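Local coordinates for CRISPR system Cmr subunit Cmr6 (Pyrococcus furiosus, PDB 4W8V), which binds RNA as a RAMP subunit of the type III-B Cmr CRISPR complex, an antiviral crRNA-containing particle that it caps together with Cmr1, at residues S53-V58 / S220-A225; T59-Y64 / R227-G232. One frame throughout, in Å; residues are numbered along the deposited sequence.

Contact 1: residues S53-V58 / S220-A225; sequences SAIKGV and SLVKLA
Ile55 has its CG1 branch beside the backbone N (chi1 -69°), and this turns the CG2 methyl to the side where Val222 lies. In Val222, chi1 of 161° puts CG1 anti to the backbone N and CG2 beside it, an orientation that turns both methyls to Ile55 CG2. The CG2 methyl of Ile55 therefore sits in the fork of the valine, 3.8 Å from Val222 CG1 and 3.8 Å from Val222 CG2. The two side chains cross at about a right angle.

One turn further along both helices a second pair forms. Val58 and Ala225 each direct their CB at the other segment. The single methyl of Ala225 meets both branches of Val58, at 4.2 Å from CG1 and 4.2 Å from CG2 of Val58. The same alanine CB lies 4.1 Å from the carbonyl O of Val58, so it rests on backbone as well as side chain. The small alanine lets the helices come close here. The CA atoms of Val58 and Ala225 are 6.4 Å apart, against 7.0 Å for the CA atoms of Ile55 and Val222.

The contact is wholly apolar apart from that carbonyl and buries 168 Å² over both sides. It joins helix 52-68 to helix 212-228 near the centre of the chain. Phe144 of strand 143-149 touches both Ile55 and Val222, and Ile55 also reaches Ala147 of that strand, so this pair packs on the four-stranded sheet. Val58 touches Leu229 and Val231 in the loop after helix 212-228. That helix is further flanked by helix 108-116, where Phe113 meets Leu221, and Lys223 forms a salt bridge to Glu244 on strand 242-244.

Contact 2: residues T59-Y64 / R227-G232; sequences TRHLTY and RDLGVG
Apolar packing by Leu229 on Leu62 and His61 marks this contact, where the end of helix 212-228 meets the middle of helix 52-68. These are the two helices of a ferredoxin-like fold, as in other RAMP proteins. The segment 227-232 leads from the second helix into the glycine-rich loop before the last strand, a feature of the RAMP superfamily.

Leu229 does most of the touching, through one methyl. Its CB points toward 59-64, and with CG placed beside the backbone N (chi1 -60°) the CD1 methyl meets Leu62. Leu229 CD1 lies 3.7 Å from Leu62 CB and 3.9 Å from Leu62 CA, so it presses on the root of that side chain and on the helix backbone. Leu62 CD1 is also near, at 4.1 Å from Leu229 CD1. Leu62 itself continues into the interior, against Leu224 and Leu109.

His61 borders the same methyl. Its ND1 is 4.1 Å from Leu229 CD1, which approaches the ring obliquely, while the ring also meets Tyr172 edge-to-face.

At Gly230, with phi 96°, the chain leaves helical angles, and the next residue, Val231, makes backbone hydrogen bonds with Gly240 across the loop.

Polar groups at the helix end are tied together. Asp228 pairs with Arg108, and Arg227 pairs with Glu112, both on helix 108-116. Arg227 and Asp228 also form a salt bridge with each other. Arg227 NE donates to Asp228 OD1 over 3.1 Å; the acceptor lies close to the guanidinium plane, but the donor stands 45° out of the carboxylate plane.

In the fold
Contacts 1 and 2 follow one another along the same pair of helices, 52-68 and 212-228, with centres 5 Å apart. In chain order come 53-58, 59-64, 220-225 and 227-232, so the segments alternate between the contacts. They also touch directly: Val222 and Leu221 pack on Thr59, and Ala225 O probably accepts a hydrogen bond from Gly230 N. Together they join the two helices of the ferredoxin-like unit beside its antiparallel sheet, ordered 143-149, 202-209, 13-21, 242-244. Contact 1 adjoins the sheet, while contact 2 reaches the glycine-rich loop. The pairing thus unites early and late parts of this C-terminal portion of Cmr6.

Contact 1: residues S53-V58 / S220-A225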
loop_
_atom_site.group_PDB
_atom_site.type_symbol
_atom_site.label_atom_id
_atom_site.label_comp_id
_atom_site.label_asym_id
_atom_site.label_seq_id
_atom_site.Cartn_x
_atom_site.Cartn_y
_atom_site.Cartn_z
ATOM N N SER A 53 0.054 2.933 7.482
ATOM C CA SER A 53 -0.632 1.651 7.557
ATOM C C SER A 53 -1.300 1.368 6.218
ATOM O O SER A 53 -1.356 0.222 5.774
ATOM C CB SER A 53 -1.649 1.630 8.711
ATOM O OG SER A 53 -2.728 2.530 8.488
ATOM N N ALA A 54 -1.784 2.413 5.557
ATOM C CA ALA A 54 -2.322 2.253 4.212
ATOM C C ALA A 54 -1.215 1.942 3.198
ATOM O O ALA A 54 -1.416 1.140 2.292
ATOM C CB ALA A 54 -3.094 3.486 3.787
ATOM N N ILE A 55 -0.050 2.568 3.352
ATOM C CA ILE A 55 1.083 2.267 2.482
ATOM C C ILE A 55 1.511 0.814 2.687
ATOM O O ILE A 55 1.744 0.086 1.719
ATOM C CB ILE A 55 2.259 3.227 2.738
ATOM C CG1 ILE A 55 1.869 4.623 2.249
ATOM C CG2 ILE A 55 3.534 2.752 2.015
ATOM C CD1 ILE A 55 3.007 5.579 2.149
ATOM N N LYS A 56 1.544 0.379 3.944
ATOM C CA LYS A 56 1.850 -1.011 4.273
ATOM C C LYS A 56 0.834 -1.999 3.692
ATOM O O LYS A 56 1.209 -3.030 3.150
ATOM C CB LYS A 56 1.903 -1.179 5.788
ATOM C CG LYS A 56 2.449 -2.509 6.239
ATOM C CD LYS A 56 2.459 -2.620 7.748
ATOM C CE LYS A 56 3.381 -3.746 8.173
ATOM N NZ LYS A 56 3.334 -4.044 9.626
ATOM N N GLY A 57 -0.450 -1.685 3.830
ATOM C CA GLY A 57 -1.515 -2.523 3.313
ATOM C C GLY A 57 -1.465 -2.766 1.819
ATOM O O GLY A 57 -1.450 -3.915 1.366
ATOM N N VAL A 58 -1.446 -1.690 1.042
ATOM C CA VAL A 58 -1.343 -1.823 -0.404
ATOM C C VAL A 58 -0.055 -2.566 -0.828
ATOM O O VAL A 58 -0.068 -3.322 -1.794
ATOM C CB VAL A 58 -1.419 -0.448 -1.096
ATOM C CG1 VAL A 58 -0.195 0.417 -0.747
ATOM C CG2 VAL A 58 -1.562 -0.611 -2.610
ATOM N N SER A 220 11.251 -0.322 -2.511
ATOM C CA SER A 220 11.050 -0.618 -3.919
ATOM C C SER A 220 9.660 -1.205 -4.137
ATOM O O SER A 220 9.001 -0.926 -5.130
ATOM C CB SER A 220 12.131 -1.578 -4.414
ATOM O OG SER A 220 13.341 -0.887 -4.638
ATOM N N LEU A 221 9.215 -2.004 -3.181
ATOM C CA LEU A 221 7.870 -2.523 -3.224
ATOM C C LEU A 221 6.863 -1.384 -3.067
ATOM O O LEU A 221 5.848 -1.353 -3.746
ATOM C CB LEU A 221 7.680 -3.595 -2.146
ATOM C CG LEU A 221 8.377 -4.927 -2.439
ATOM C CD1 LEU A 221 8.185 -5.890 -1.292
ATOM C CD2 LEU A 221 7.861 -5.528 -3.752
ATOM N N VAL A 222 7.162 -0.427 -2.198
ATOM C CA VAL A 222 6.246 0.682 -1.945
ATOM C C VAL A 222 6.087 1.547 -3.195
ATOM O O VAL A 222 4.969 1.945 -3.559
ATOM C CB VAL A 222 6.746 1.523 -0.757
ATOM C CG1 VAL A 222 6.110 2.911 -0.739
ATOM C CG2 VAL A 222 6.496 0.781 0.545
ATOM N N LYS A 223 7.218 1.818 -3.850
ATOM C CA LYS A 223 7.251 2.473 -5.144
ATOM C C LYS A 223 6.329 1.771 -6.116
ATOM O O LYS A 223 5.475 2.388 -6.755
ATOM C CB LYS A 223 8.674 2.466 -5.727
ATOM C CG LYS A 223 9.447 3.768 -5.623
ATOM C CD LYS A 223 10.858 3.637 -6.219
ATOM C CE LYS A 223 10.838 3.727 -7.743
ATOM N NZ LYS A 223 10.501 5.101 -8.215
ATOM N N LEU A 224 6.570 0.475 -6.263
ATOM C CA LEU A 224 5.817 -0.362 -7.173
ATOM C C LEU A 224 4.325 -0.259 -6.870
ATOM O O LEU A 224 3.501 -0.073 -7.761
ATOM C CB LEU A 224 6.311 -1.807 -7.057
ATOM C CG LEU A 224 5.819 -2.889 -8.007
ATOM C CD1 LEU A 224 5.875 -2.418 -9.453
ATOM C CD2 LEU A 224 6.686 -4.115 -7.796
ATOM N N ALA A 225 3.982 -0.337 -5.595
ATOM C CA ALA A 225 2.578 -0.352 -5.186
ATOM C C ALA A 225 1.880 1.006 -5.387
ATOM O O ALA A 225 0.701 1.057 -5.739
ATOM C CB ALA A 225 2.479 -0.813 -3.722
#

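Contact 2: residues T59-Y64 / R227-G232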
loop_
_atom_site.group_PDB
_atom_site.type_symbol
_atom_site.label_atom_id
_atom_site.label_comp_id
_atom_site.label_asym_id
_atom_site.label_seq_id
_atom_site.Cartn_x
_atom_site.Cartn_y
_atom_site.Cartn_z
ATOM N N THR A 59 1.045 -2.377 -0.094
ATOM C CA THR A 59 2.302 -3.063 -0.406
ATOM C C THR A 59 2.248 -4.546 -0.028
ATOM O O THR A 59 2.749 -5.375 -0.764
ATOM C CB THR A 59 3.512 -2.396 0.305
ATOM O OG1 THR A 59 3.591 -1.028 -0.074
ATOM C CG2 THR A 59 4.807 -3.060 -0.093
ATOM N N ARG A 60 1.676 -4.860 1.134
ATOM C CA ARG A 60 1.274 -6.223 1.489
ATOM C C ARG A 60 0.476 -6.884 0.358
ATOM O O ARG A 60 0.771 -7.988 -0.082
ATOM C CB ARG A 60 0.364 -6.240 2.727
ATOM C CG ARG A 60 0.968 -6.199 4.105
ATOM C CD ARG A 60 -0.188 -6.490 5.077
ATOM N NE ARG A 60 0.080 -6.153 6.472
ATOM C CZ ARG A 60 0.575 -7.002 7.364
ATOM N NH1 ARG A 60 0.884 -8.235 7.002
ATOM N NH2 ARG A 60 0.782 -6.613 8.614
ATOM N N HIS A 61 -0.571 -6.185 -0.058
ATOM C CA HIS A 61 -1.516 -6.669 -1.049
ATOM C C HIS A 61 -0.822 -7.042 -2.332
ATOM O O HIS A 61 -1.088 -8.097 -2.915
ATOM C CB HIS A 61 -2.578 -5.604 -1.323
ATOM C CG HIS A 61 -3.623 -6.020 -2.308
ATOM N ND1 HIS A 61 -3.422 -5.971 -3.672
ATOM C CD2 HIS A 61 -4.898 -6.452 -2.134
ATOM C CE1 HIS A 61 -4.517 -6.380 -4.293
ATOM N NE2 HIS A 61 -5.424 -6.672 -3.386
ATOM N N LEU A 62 0.073 -6.168 -2.767
ATOM C CA LEU A 62 0.884 -6.397 -3.950
ATOM C C LEU A 62 1.586 -7.743 -3.875
ATOM O O LEU A 62 1.548 -8.526 -4.832
ATOM C CB LEU A 62 1.914 -5.275 -4.111
ATOM C CG LEU A 62 2.978 -5.435 -5.195
ATOM C CD1 LEU A 62 2.361 -5.603 -6.562
ATOM C CD2 LEU A 62 3.909 -4.230 -5.188
ATOM N N THR A 63 2.207 -8.019 -2.729
ATOM C CA THR A 63 3.011 -9.228 -2.597
ATOM C C THR A 63 2.161 -10.493 -2.507
ATOM O O THR A 63 2.623 -11.568 -2.879
ATOM C CB THR A 63 3.941 -9.163 -1.368
ATOM O OG1 THR A 63 3.173 -9.327 -0.175
ATOM C CG2 THR A 63 4.668 -7.819 -1.324
ATOM N N TYR A 64 0.934 -10.385 -2.007
ATOM C CA TYR A 64 0.075 -11.568 -1.931
ATOM C C TYR A 64 -0.437 -11.878 -3.323
ATOM O O TYR A 64 -0.669 -13.024 -3.670
ATOM C CB TYR A 64 -1.102 -11.368 -0.981
ATOM C CG TYR A 64 -0.732 -10.896 0.397
ATOM C CD1 TYR A 64 0.491 -11.214 0.960
ATOM C CD2 TYR A 64 -1.614 -10.121 1.137
ATOM C CE1 TYR A 64 0.823 -10.777 2.214
ATOM C CE2 TYR A 64 -1.293 -9.688 2.393
ATOM C CZ TYR A 64 -0.076 -10.018 2.929
ATOM O OH TYR A 64 0.245 -9.579 4.184
ATOM N N ARG A 227 2.622 3.290 -7.705
ATOM C CA ARG A 227 2.492 3.565 -9.127
ATOM C C ARG A 227 1.384 2.717 -9.742
ATOM O O ARG A 227 0.539 3.232 -10.456
ATOM C CB ARG A 227 3.818 3.286 -9.829
ATOM C CG ARG A 227 3.900 3.713 -11.278
ATOM C CD ARG A 227 5.230 3.257 -11.869
ATOM N NE ARG A 227 5.311 1.802 -11.932
ATOM C CZ ARG A 227 6.430 1.097 -11.797
ATOM N NH1 ARG A 227 7.582 1.708 -11.577
ATOM N NH2 ARG A 227 6.395 -0.227 -11.880
ATOM N N ASP A 228 1.365 1.425 -9.427
ATOM C CA ASP A 228 0.490 0.497 -10.143
ATOM C C ASP A 228 -0.814 0.110 -9.423
ATOM O O ASP A 228 -1.771 -0.283 -10.076
ATOM C CB ASP A 228 1.278 -0.769 -10.513
ATOM C CG ASP A 228 2.406 -0.483 -11.517
ATOM O OD1 ASP A 228 2.417 0.614 -12.118
ATOM O OD2 ASP A 228 3.275 -1.355 -11.716
ATOM N N LEU A 229 -0.882 0.240 -8.102
ATOM C CA LEU A 229 -2.109 -0.105 -7.376
ATOM C C LEU A 229 -2.829 1.129 -6.821
ATOM O O LEU A 229 -4.035 1.265 -6.952
ATOM C CB LEU A 229 -1.797 -1.082 -6.244
ATOM C CG LEU A 229 -1.178 -2.395 -6.740
ATOM C CD1 LEU A 229 -0.908 -3.371 -5.605
ATOM C CD2 LEU A 229 -2.084 -3.034 -7.767
ATOM N N GLY A 230 -2.083 2.033 -6.198
ATOM C CA GLY A 230 -2.689 3.248 -5.695
ATOM C C GLY A 230 -3.065 3.193 -4.227
ATOM O O GLY A 230 -3.257 2.110 -3.656
ATOM N N VAL A 231 -3.163 4.372 -3.615
ATOM C CA VAL A 231 -3.640 4.503 -2.246
ATOM C C VAL A 231 -4.850 5.418 -2.218
ATOM O O VAL A 231 -5.185 6.065 -3.220
ATOM C CB VAL A 231 -2.563 5.082 -1.308
ATOM C CG1 VAL A 231 -1.582 4.006 -0.864
ATOM C CG2 VAL A 231 -1.854 6.251 -1.991
ATOM N N GLY A 232 -5.498 5.481 -1.060
ATOM C CA GLY A 232 -6.715 6.253 -0.925
ATOM C C GLY A 232 -7.872 5.434 -1.454
ATOM O O GLY A 232 -7.747 4.221 -1.647
#